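Long-range contacts in lipopolysaccharide heptosyltransferase 2 (Escherichia coli, PDB 1PSW), which catalyses transfer of the second heptose from ADP-L-glycero-D-manno-heptose to the heptosyl-Kdo2-lipid A precursor of the lipopolysaccharide core: residues Asn280-Ser291 with Pro297-Ile308; Ala39-Arg47 with Thr250-Leu258. All coordinates share one frame; numbering follows the deposited sequence.

Contact 1 of 2, residues Asn280-Ser291 with Pro297-Ile308; sequences NRPLVALYGPSS and PLSHKARVIRLI
Strand 283-287 pairs in parallel with the edge strand 302-306 of the C-terminal Rossmann-like sheet of this GT-B glycosyltransferase, and the pair illustrates how an edge strand is held by backbone bonds in the middle and by side chains towards both ends. In the middle the backbone bonds are short and straight: Ala285 N reaches Arg303 O at 2.8 Å, and Ala285 O in turn receives Ile305 N. On one face CD1 of Ile305 meets CG1 of Val284 at 3.6 Å and also touches CD2 of Leu286; Leu339 and Val335 of helix 332-347 close over these two residues of the inner strand. On the other face Val304 crosses the Tyr287 ring obliquely, CG1 of Val304 3.5 Å from CD1 of Tyr287, with Met273 of helix 271-278 packed against the tyrosine. At the N-terminal end the extended chain of Lys301 runs past Asn280, CD of Lys301 lying 3.6 Å from Asn280 O, and one water bridges that oxygen to NZ. The far end belongs to Arg306. With CG anti to the backbone N (chi1 -167°) and the chain straight as far as NE, its guanidinium enters the loop 288-291; NE donates to Gly288 O at 3.0 Å, an acceptor lying nearly in the guanidinium plane, while NH2 also bonds Gly310 O. A leucine here would probably leave the Gly288 carbonyl without this donor and the loop freer to move. Over one guanidinium face lies Ser290 O, and NH1 of Arg306 rests 3.2 Å from CB of Ser291.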
loop_
_atom_site.group_PDB
_atom_site.type_symbol
_atom_site.label_atom_id
_atom_site.label_comp_id
_atom_site.label_asym_id
_atom_site.label_seq_id
_atom_site.Cartn_x
_atom_site.Cartn_y
_atom_site.Cartn_z
ATOM N N ASN A 280 -2.938 -11.147 0.107
ATOM C CA ASN A 280 -2.394 -12.484 -0.138
ATOM C C ASN A 280 -2.773 -13.019 -1.529
ATOM O O ASN A 280 -3.061 -14.206 -1.699
ATOM C CB ASN A 280 -2.900 -13.446 0.944
ATOM C CG ASN A 280 -2.067 -14.713 1.041
ATOM O OD1 ASN A 280 -0.839 -14.657 1.007
ATOM N ND2 ASN A 280 -2.727 -15.855 1.175
ATOM N N ARG A 281 -2.787 -12.132 -2.515
ATOM C CA ARG A 281 -3.112 -12.518 -3.879
ATOM C C ARG A 281 -1.805 -12.838 -4.604
ATOM O O ARG A 281 -0.780 -12.212 -4.338
ATOM C CB ARG A 281 -3.818 -11.360 -4.609
ATOM C CG ARG A 281 -5.231 -11.011 -4.125
ATOM C CD ARG A 281 -6.265 -12.000 -4.654
ATOM N NE ARG A 281 -6.186 -13.267 -3.965
ATOM C CZ ARG A 281 -6.294 -14.452 -4.545
ATOM N NH1 ARG A 281 -6.490 -14.560 -5.853
ATOM N NH2 ARG A 281 -6.186 -15.540 -3.794
ATOM N N PRO A 282 -1.809 -13.833 -5.506
ATOM C CA PRO A 282 -0.560 -14.131 -6.214
ATOM C C PRO A 282 -0.189 -12.842 -6.932
ATOM O O PRO A 282 -1.051 -12.176 -7.503
ATOM C CB PRO A 282 -0.965 -15.230 -7.183
ATOM C CG PRO A 282 -2.036 -15.959 -6.420
ATOM C CD PRO A 282 -2.851 -14.824 -5.828
ATOM N N LEU A 283 1.086 -12.490 -6.899
ATOM C CA LEU A 283 1.512 -11.252 -7.521
ATOM C C LEU A 283 2.927 -11.308 -8.064
ATOM O O LEU A 283 3.798 -11.976 -7.517
ATOM C CB LEU A 283 1.369 -10.110 -6.505
ATOM C CG LEU A 283 2.081 -8.777 -6.720
ATOM C CD1 LEU A 283 1.136 -7.604 -6.488
ATOM C CD2 LEU A 283 3.260 -8.713 -5.766
ATOM N N VAL A 284 3.137 -10.611 -9.171
ATOM C CA VAL A 284 4.450 -10.539 -9.796
ATOM C C VAL A 284 4.803 -9.055 -9.756
ATOM O O VAL A 284 4.100 -8.232 -10.347
ATOM C CB VAL A 284 4.413 -11.024 -11.265
ATOM C CG1 VAL A 284 5.793 -10.873 -11.896
ATOM C CG2 VAL A 284 3.971 -12.473 -11.325
ATOM N N ALA A 285 5.879 -8.724 -9.051
ATOM C CA ALA A 285 6.335 -7.350 -8.900
ATOM C C ALA A 285 7.579 -7.094 -9.749
ATOM O O ALA A 285 8.606 -7.747 -9.588
ATOM C CB ALA A 285 6.619 -7.066 -7.432
ATOM N N LEU A 286 7.465 -6.131 -10.660
ATOM C CA LEU A 286 8.544 -5.786 -11.578
ATOM C C LEU A 286 9.397 -4.613 -11.118
ATOM O O LEU A 286 8.903 -3.491 -10.953
ATOM C CB LEU A 286 7.949 -5.491 -12.952
ATOM C CG LEU A 286 6.925 -6.537 -13.408
ATOM C CD1 LEU A 286 6.418 -6.171 -14.798
ATOM C CD2 LEU A 286 7.558 -7.938 -13.424
ATOM N N TYR A 287 10.687 -4.875 -10.932
ATOM C CA TYR A 287 11.630 -3.852 -10.486
ATOM C C TYR A 287 12.681 -3.504 -11.528
ATOM O O TYR A 287 13.120 -4.353 -12.302
ATOM C CB TYR A 287 12.353 -4.311 -9.222
ATOM C CG TYR A 287 11.508 -4.290 -7.974
ATOM C CD1 TYR A 287 10.525 -5.256 -7.749
ATOM C CD2 TYR A 287 11.701 -3.304 -7.007
ATOM C CE1 TYR A 287 9.757 -5.238 -6.585
ATOM C CE2 TYR A 287 10.940 -3.278 -5.844
ATOM C CZ TYR A 287 9.975 -4.245 -5.637
ATOM O OH TYR A 287 9.235 -4.235 -4.473
ATOM N N GLY A 288 13.081 -2.239 -11.519
ATOM C CA GLY A 288 14.090 -1.761 -12.438
ATOM C C GLY A 288 15.167 -1.007 -11.672
ATOM O O GLY A 288 16.012 -1.634 -11.030
ATOM N N PRO A 289 15.161 0.334 -11.695
ATOM C CA PRO A 289 16.187 1.091 -10.973
ATOM C C PRO A 289 16.117 0.963 -9.448
ATOM O O PRO A 289 17.130 1.118 -8.768
ATOM C CB PRO A 289 15.958 2.516 -11.459
ATOM C CG PRO A 289 14.473 2.558 -11.641
ATOM C CD PRO A 289 14.206 1.243 -12.352
ATOM N N SER A 290 14.933 0.676 -8.910
ATOM C CA SER A 290 14.763 0.529 -7.463
ATOM C C SER A 290 14.842 -0.939 -7.043
ATOM O O SER A 290 14.731 -1.835 -7.875
ATOM C CB SER A 290 13.411 1.106 -7.033
ATOM O OG SER A 290 12.329 0.320 -7.521
ATOM N N SER A 291 15.031 -1.183 -5.750
ATOM C CA SER A 291 15.108 -2.547 -5.244
ATOM C C SER A 291 14.057 -2.736 -4.160
ATOM O O SER A 291 13.532 -1.764 -3.621
ATOM C CB SER A 291 16.487 -2.821 -4.642
ATOM O OG SER A 291 16.615 -2.180 -3.387
ATOM N N PRO A 297 7.373 -6.612 -1.108
ATOM C CA PRO A 297 5.981 -7.055 -0.978
ATOM C C PRO A 297 5.958 -8.136 0.099
ATOM O O PRO A 297 6.627 -9.161 -0.032
ATOM C CB PRO A 297 5.648 -7.581 -2.378
ATOM C CG PRO A 297 6.980 -7.990 -2.934
ATOM C CD PRO A 297 7.906 -6.904 -2.450
ATOM N N LEU A 298 5.209 -7.892 1.173
ATOM C CA LEU A 298 5.145 -8.831 2.291
ATOM C C LEU A 298 4.048 -9.868 2.092
ATOM O O LEU A 298 2.933 -9.711 2.579
ATOM C CB LEU A 298 4.921 -8.067 3.601
ATOM C CG LEU A 298 5.925 -6.957 3.940
ATOM C CD1 LEU A 298 5.466 -6.212 5.189
ATOM C CD2 LEU A 298 7.303 -7.554 4.153
ATOM N N SER A 299 4.386 -10.930 1.369
ATOM C CA SER A 299 3.460 -12.009 1.069
ATOM C C SER A 299 4.250 -13.193 0.547
ATOM O O SER A 299 5.209 -13.021 -0.206
ATOM C CB SER A 299 2.457 -11.563 -0.001
ATOM O OG SER A 299 1.588 -12.628 -0.375
ATOM N N HIS A 300 3.846 -14.391 0.945
ATOM C CA HIS A 300 4.520 -15.597 0.486
ATOM C C HIS A 300 4.138 -15.938 -0.954
ATOM O O HIS A 300 4.796 -16.754 -1.589
ATOM C CB HIS A 300 4.169 -16.783 1.381
ATOM C CG HIS A 300 4.759 -16.711 2.751
ATOM N ND1 HIS A 300 4.571 -17.704 3.692
ATOM C CD2 HIS A 300 5.537 -15.775 3.351
ATOM C CE1 HIS A 300 5.203 -17.384 4.805
ATOM N NE2 HIS A 300 5.800 -16.216 4.624
ATOM N N LYS A 301 3.088 -15.299 -1.467
ATOM C CA LYS A 301 2.616 -15.575 -2.820
ATOM C C LYS A 301 3.105 -14.560 -3.840
ATOM O O LYS A 301 2.664 -14.562 -4.987
ATOM C CB LYS A 301 1.084 -15.652 -2.834
ATOM C CG LYS A 301 0.520 -16.750 -1.930
ATOM C CD LYS A 301 -0.936 -17.064 -2.246
ATOM C CE LYS A 301 -1.427 -18.237 -1.408
ATOM N NZ LYS A 301 -2.714 -18.809 -1.904
ATOM N N ALA A 302 4.030 -13.701 -3.418
ATOM C CA ALA A 302 4.608 -12.690 -4.298
ATOM C C ALA A 302 5.953 -13.161 -4.861
ATOM O O ALA A 302 6.685 -13.918 -4.220
ATOM C CB ALA A 302 4.802 -11.384 -3.535
ATOM N N ARG A 303 6.256 -12.716 -6.074
ATOM C CA ARG A 303 7.513 -13.030 -6.730
ATOM C C ARG A 303 8.010 -11.705 -7.292
ATOM O O ARG A 303 7.225 -10.902 -7.813
ATOM C CB ARG A 303 7.323 -14.044 -7.864
ATOM C CG ARG A 303 6.898 -15.436 -7.396
ATOM C CD ARG A 303 7.929 -16.049 -6.447
ATOM N NE ARG A 303 7.607 -17.427 -6.073
ATOM C CZ ARG A 303 6.672 -17.779 -5.192
ATOM N NH1 ARG A 303 5.946 -16.854 -4.574
ATOM N NH2 ARG A 303 6.465 -19.064 -4.928
ATOM N N VAL A 304 9.311 -11.476 -7.169
ATOM C CA VAL A 304 9.924 -10.251 -7.647
ATOM C C VAL A 304 10.833 -10.539 -8.822
ATOM O O VAL A 304 11.615 -11.492 -8.801
ATOM C CB VAL A 304 10.751 -9.569 -6.539
ATOM C CG1 VAL A 304 11.671 -8.519 -7.150
ATOM C CG2 VAL A 304 9.813 -8.911 -5.512
ATOM N N ILE A 305 10.716 -9.725 -9.860
ATOM C CA ILE A 305 11.561 -9.874 -11.034
ATOM C C ILE A 305 12.371 -8.598 -11.189
ATOM O O ILE A 305 11.817 -7.497 -11.245
ATOM C CB ILE A 305 10.732 -10.091 -12.307
ATOM C CG1 ILE A 305 9.866 -11.351 -12.146
ATOM C CG2 ILE A 305 11.657 -10.236 -13.519
ATOM C CD1 ILE A 305 8.985 -11.648 -13.341
ATOM N N ARG A 306 13.691 -8.749 -11.228
ATOM C CA ARG A 306 14.606 -7.621 -11.398
ATOM C C ARG A 306 15.840 -8.168 -12.095
ATOM O O ARG A 306 16.390 -9.192 -11.684
ATOM C CB ARG A 306 15.007 -7.002 -10.055
ATOM C CG ARG A 306 15.694 -5.648 -10.223
ATOM C CD ARG A 306 16.293 -5.116 -8.931
ATOM N NE ARG A 306 16.834 -3.767 -9.108
ATOM C CZ ARG A 306 17.713 -3.192 -8.288
ATOM N NH1 ARG A 306 18.166 -3.844 -7.224
ATOM N NH2 ARG A 306 18.140 -1.957 -8.528
ATOM N N LEU A 307 16.277 -7.494 -13.150
ATOM C CA LEU A 307 17.428 -7.959 -13.913
ATOM C C LEU A 307 18.754 -7.338 -13.492
ATOM O O LEU A 307 19.814 -7.869 -13.809
ATOM C CB LEU A 307 17.184 -7.700 -15.401
ATOM C CG LEU A 307 15.900 -8.323 -15.967
ATOM C CD1 LEU A 307 15.747 -7.932 -17.424
ATOM C CD2 LEU A 307 15.940 -9.837 -15.816
ATOM N N ILE A 308 18.699 -6.215 -12.785
ATOM C CA ILE A 308 19.921 -5.546 -12.346
ATOM C C ILE A 308 20.070 -5.542 -10.826
ATOM O O ILE A 308 19.177 -5.987 -10.102
ATOM C CB ILE A 308 19.970 -4.091 -12.861
ATOM C CG1 ILE A 308 18.773 -3.302 -12.323
ATOM C CG2 ILE A 308 19.960 -4.082 -14.380
ATOM C CD1 ILE A 308 18.843 -1.821 -12.607
HETATM O O HOH W 1 1.850 -14.578 3.009
HETATM O O HOH W 2 -3.973 -16.663 -1.632
HETATM O O HOH W 3 0.804 -11.414 -2.536
HETATM O O HOH W 4 -4.653 -17.799 -4.204
HETATM O O HOH W 5 15.025 -5.161 -14.041
#

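Contact 2 of 2, residues Ala39-Arg47 with Thr250-Leu258; sequences AWCRPLLSR and TQLDQAVIL
The carbonyl oxygen of Pro43, which faces CB of Asp253 across the contact at 3.5 Å, is gripped twice from within its own segment: OG of Ser46 donates to it at 2.6 Å, and the backbone N of Ser46 adds a weak bond. The hydroxyl is turned back onto the chain because OG sits between the backbone N and the carbonyl carbon (chi1 76°). Three residues before Pro43, Trp40 O is reached by a water that accepts from Leu252 N, so that the first turn of helix 252-260 is tied to the other segment through solvent. Beside this bridge CD1 of Leu252 comes within 3.3 Å of Trp40 O; the same methyl lies in the plane of the indole at its CE3 edge and touches CB of Leu44. Here the two halves of the GT-B fold meet. Segment 39-47 follows strand 32-37 of the N-terminal Rossmann-like domain, whereas helix 252-260 belongs to the C-terminal one, and Leu44 reaches back to Met14 of helix 11-27 in its own domain. The Pro43 ring lies against the start of the opposing helix, with CB of Pro43 3.5 Å from Asp253 N, while CD1 of Leu44 meets CG2 of Val256 at 3.7 Å, the two side chains crossing at about a right angle. Arg47 folds back on itself after CG (chi2 -58°, chi3 -51°), which lays CD near CB of Asp253 and one guanidinium face over CG1 of Ile257. Its charge is directed elsewhere: NH1 forms a salt bridge with Glu166 and NH2 bonds Gln161 O. The nearby carboxylate stays apart, Asp253 OD2 being 5.9 Å from NH1 of Arg47, with a water that donates to OD2 and accepts only weakly from NH1 standing between them.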
loop_
_atom_site.group_PDB
_atom_site.type_symbol
_atom_site.label_atom_id
_atom_site.label_comp_id
_atom_site.label_asym_id
_atom_site.label_seq_id
_atom_site.Cartn_x
_atom_site.Cartn_y
_atom_site.Cartn_z
ATOM N N ALA A 39 -8.222 12.934 3.077
ATOM C CA ALA A 39 -9.552 12.409 2.785
ATOM C C ALA A 39 -9.507 11.123 1.957
ATOM O O ALA A 39 -10.191 10.156 2.276
ATOM C CB ALA A 39 -10.377 13.467 2.054
ATOM N N TRP A 40 -8.693 11.110 0.906
ATOM C CA TRP A 40 -8.602 9.940 0.044
ATOM C C TRP A 40 -8.081 8.684 0.750
ATOM O O TRP A 40 -8.163 7.579 0.206
ATOM C CB TRP A 40 -7.726 10.236 -1.171
ATOM C CG TRP A 40 -6.333 10.629 -0.830
ATOM C CD1 TRP A 40 -5.861 11.894 -0.629
ATOM C CD2 TRP A 40 -5.223 9.747 -0.629
ATOM N NE1 TRP A 40 -4.520 11.854 -0.316
ATOM C CE2 TRP A 40 -4.106 10.550 -0.309
ATOM C CE3 TRP A 40 -5.066 8.357 -0.688
ATOM C CZ2 TRP A 40 -2.847 10.008 -0.049
ATOM C CZ3 TRP A 40 -3.808 7.815 -0.426
ATOM C CH2 TRP A 40 -2.715 8.644 -0.111
ATOM N N CYS A 41 -7.548 8.852 1.957
ATOM C CA CYS A 41 -7.036 7.719 2.720
ATOM C C CYS A 41 -8.135 7.009 3.498
ATOM O O CYS A 41 -8.022 5.819 3.804
ATOM C CB CYS A 41 -5.952 8.172 3.704
ATOM S SG CYS A 41 -4.370 8.612 2.955
ATOM N N ARG A 42 -9.201 7.732 3.818
ATOM C CA ARG A 42 -10.289 7.142 4.582
ATOM C C ARG A 42 -10.769 5.790 4.056
ATOM O O ARG A 42 -11.001 4.877 4.840
ATOM C CB ARG A 42 -11.486 8.101 4.664
ATOM C CG ARG A 42 -12.683 7.483 5.385
ATOM C CD ARG A 42 -13.167 8.324 6.557
ATOM N NE ARG A 42 -14.233 7.647 7.294
ATOM C CZ ARG A 42 -14.940 8.206 8.271
ATOM N NH1 ARG A 42 -14.697 9.458 8.634
ATOM N NH2 ARG A 42 -15.890 7.511 8.885
ATOM N N PRO A 43 -10.926 5.649 2.727
ATOM C CA PRO A 43 -11.391 4.371 2.170
ATOM C C PRO A 43 -10.538 3.166 2.565
ATOM O O PRO A 43 -11.067 2.111 2.913
ATOM C CB PRO A 43 -11.375 4.627 0.666
ATOM C CG PRO A 43 -11.694 6.089 0.585
ATOM C CD PRO A 43 -10.815 6.665 1.666
ATOM N N LEU A 44 -9.218 3.324 2.518
ATOM C CA LEU A 44 -8.313 2.230 2.864
ATOM C C LEU A 44 -8.407 1.895 4.346
ATOM O O LEU A 44 -8.447 0.721 4.735
ATOM C CB LEU A 44 -6.877 2.608 2.506
ATOM C CG LEU A 44 -5.833 1.497 2.586
ATOM C CD1 LEU A 44 -6.295 0.296 1.781
ATOM C CD2 LEU A 44 -4.502 2.012 2.062
ATOM N N LEU A 45 -8.437 2.934 5.171
ATOM C CA LEU A 45 -8.537 2.760 6.613
ATOM C C LEU A 45 -9.815 2.024 6.990
ATOM O O LEU A 45 -9.845 1.281 7.973
ATOM C CB LEU A 45 -8.516 4.123 7.307
ATOM C CG LEU A 45 -7.190 4.883 7.230
ATOM C CD1 LEU A 45 -7.399 6.327 7.654
ATOM C CD2 LEU A 45 -6.154 4.197 8.111
ATOM N N SER A 46 -10.873 2.236 6.214
ATOM C CA SER A 46 -12.148 1.595 6.512
ATOM C C SER A 46 -12.052 0.086 6.302
ATOM O O SER A 46 -12.908 -0.662 6.768
ATOM C CB SER A 46 -13.266 2.170 5.636
ATOM O OG SER A 46 -13.188 1.674 4.309
ATOM N N ARG A 47 -11.009 -0.359 5.604
ATOM C CA ARG A 47 -10.815 -1.781 5.368
ATOM C C ARG A 47 -9.970 -2.428 6.461
ATOM O O ARG A 47 -9.822 -3.649 6.473
ATOM C CB ARG A 47 -10.162 -2.024 3.998
ATOM C CG ARG A 47 -10.940 -1.499 2.809
ATOM C CD ARG A 47 -12.344 -2.088 2.731
ATOM N NE ARG A 47 -12.361 -3.549 2.826
ATOM C CZ ARG A 47 -13.453 -4.284 2.625
ATOM N NH1 ARG A 47 -14.602 -3.693 2.312
ATOM N NH2 ARG A 47 -13.407 -5.600 2.748
ATOM N N THR A 250 -12.139 4.136 -9.247
ATOM C CA THR A 250 -12.426 3.523 -7.959
ATOM C C THR A 250 -11.882 4.298 -6.767
ATOM O O THR A 250 -10.936 5.079 -6.895
ATOM C CB THR A 250 -11.771 2.137 -7.873
ATOM O OG1 THR A 250 -10.346 2.309 -7.819
ATOM C CG2 THR A 250 -12.110 1.287 -9.098
ATOM N N GLN A 251 -12.484 4.058 -5.604
ATOM C CA GLN A 251 -12.019 4.635 -4.348
ATOM C C GLN A 251 -11.159 3.485 -3.817
ATOM O O GLN A 251 -11.339 2.342 -4.248
ATOM C CB GLN A 251 -13.195 4.910 -3.404
ATOM C CG GLN A 251 -14.042 6.115 -3.800
ATOM C CD GLN A 251 -13.246 7.407 -3.781
ATOM O OE1 GLN A 251 -12.770 7.840 -2.735
ATOM N NE2 GLN A 251 -13.090 8.022 -4.943
ATOM N N LEU A 252 -10.237 3.755 -2.895
ATOM C CA LEU A 252 -9.361 2.699 -2.375
ATOM C C LEU A 252 -10.077 1.462 -1.832
ATOM O O LEU A 252 -9.579 0.342 -1.980
ATOM C CB LEU A 252 -8.432 3.259 -1.289
ATOM C CG LEU A 252 -7.361 4.234 -1.782
ATOM C CD1 LEU A 252 -6.583 4.824 -0.612
ATOM C CD2 LEU A 252 -6.430 3.495 -2.723
ATOM N N ASP A 253 -11.236 1.657 -1.208
ATOM C CA ASP A 253 -11.967 0.524 -0.668
ATOM C C ASP A 253 -12.455 -0.370 -1.808
ATOM O O ASP A 253 -12.383 -1.589 -1.713
ATOM C CB ASP A 253 -13.115 1.004 0.250
ATOM C CG ASP A 253 -14.178 1.824 -0.477
ATOM O OD1 ASP A 253 -13.845 2.612 -1.384
ATOM O OD2 ASP A 253 -15.363 1.682 -0.110
ATOM N N GLN A 254 -12.907 0.232 -2.902
ATOM C CA GLN A 254 -13.360 -0.551 -4.036
ATOM C C GLN A 254 -12.168 -1.221 -4.719
ATOM O O GLN A 254 -12.278 -2.346 -5.211
ATOM C CB GLN A 254 -14.093 0.343 -5.020
ATOM C CG GLN A 254 -15.331 0.954 -4.424
ATOM C CD GLN A 254 -15.918 2.036 -5.289
ATOM O OE1 GLN A 254 -15.223 2.971 -5.690
ATOM N NE2 GLN A 254 -17.207 1.921 -5.583
ATOM N N ALA A 255 -11.032 -0.528 -4.753
ATOM C CA ALA A 255 -9.828 -1.089 -5.355
ATOM C C ALA A 255 -9.391 -2.332 -4.584
ATOM O O ALA A 255 -9.016 -3.341 -5.180
ATOM C CB ALA A 255 -8.704 -0.049 -5.363
ATOM N N VAL A 256 -9.434 -2.251 -3.255
ATOM C CA VAL A 256 -9.052 -3.375 -2.400
ATOM C C VAL A 256 -9.907 -4.598 -2.724
ATOM O O VAL A 256 -9.400 -5.704 -2.882
ATOM C CB VAL A 256 -9.249 -3.038 -0.915
ATOM C CG1 VAL A 256 -9.171 -4.305 -0.088
ATOM C CG2 VAL A 256 -8.171 -2.039 -0.463
ATOM N N ILE A 257 -11.214 -4.384 -2.812
ATOM C CA ILE A 257 -12.157 -5.454 -3.111
ATOM C C ILE A 257 -11.883 -6.085 -4.482
ATOM O O ILE A 257 -11.771 -7.297 -4.597
ATOM C CB ILE A 257 -13.621 -4.925 -3.064
ATOM C CG1 ILE A 257 -13.974 -4.498 -1.630
ATOM C CG2 ILE A 257 -14.579 -6.005 -3.560
ATOM C CD1 ILE A 257 -15.210 -3.615 -1.522
ATOM N N LEU A 258 -11.744 -5.250 -5.508
ATOM C CA LEU A 258 -11.491 -5.754 -6.866
ATOM C C LEU A 258 -10.160 -6.501 -7.001
ATOM O O LEU A 258 -10.069 -7.501 -7.713
ATOM C CB LEU A 258 -11.561 -4.609 -7.880
ATOM C CG LEU A 258 -12.973 -4.034 -8.070
ATOM C CD1 LEU A 258 -12.936 -2.792 -8.954
ATOM C CD2 LEU A 258 -13.888 -5.094 -8.680
HETATM O O HOH W 6 -9.641 6.412 -1.979
HETATM O O HOH W 7 -15.890 -0.504 1.992
#

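Overall arrangement
The two contacts play different parts in the GT-B fold, one building a domain and the other joining two. Contact 1 lies wholly within the C-terminal domain and links neighbours in sequence through regular backbone bonds, with buried apolar side chains on the inner strand, while the outer strand is mostly exposed to some degree, apart from the buried Ile305. Contact 2 brings together segments some 200 residues apart, and there side-chain packing and bridging waters take the place of direct bonds. Both are partly buried. They share no helix or strand, and their centres lie about 22 Å apart on opposite sides of the chain's centre, though helix 252-260 and both strands of contact 1 belong to the same domain.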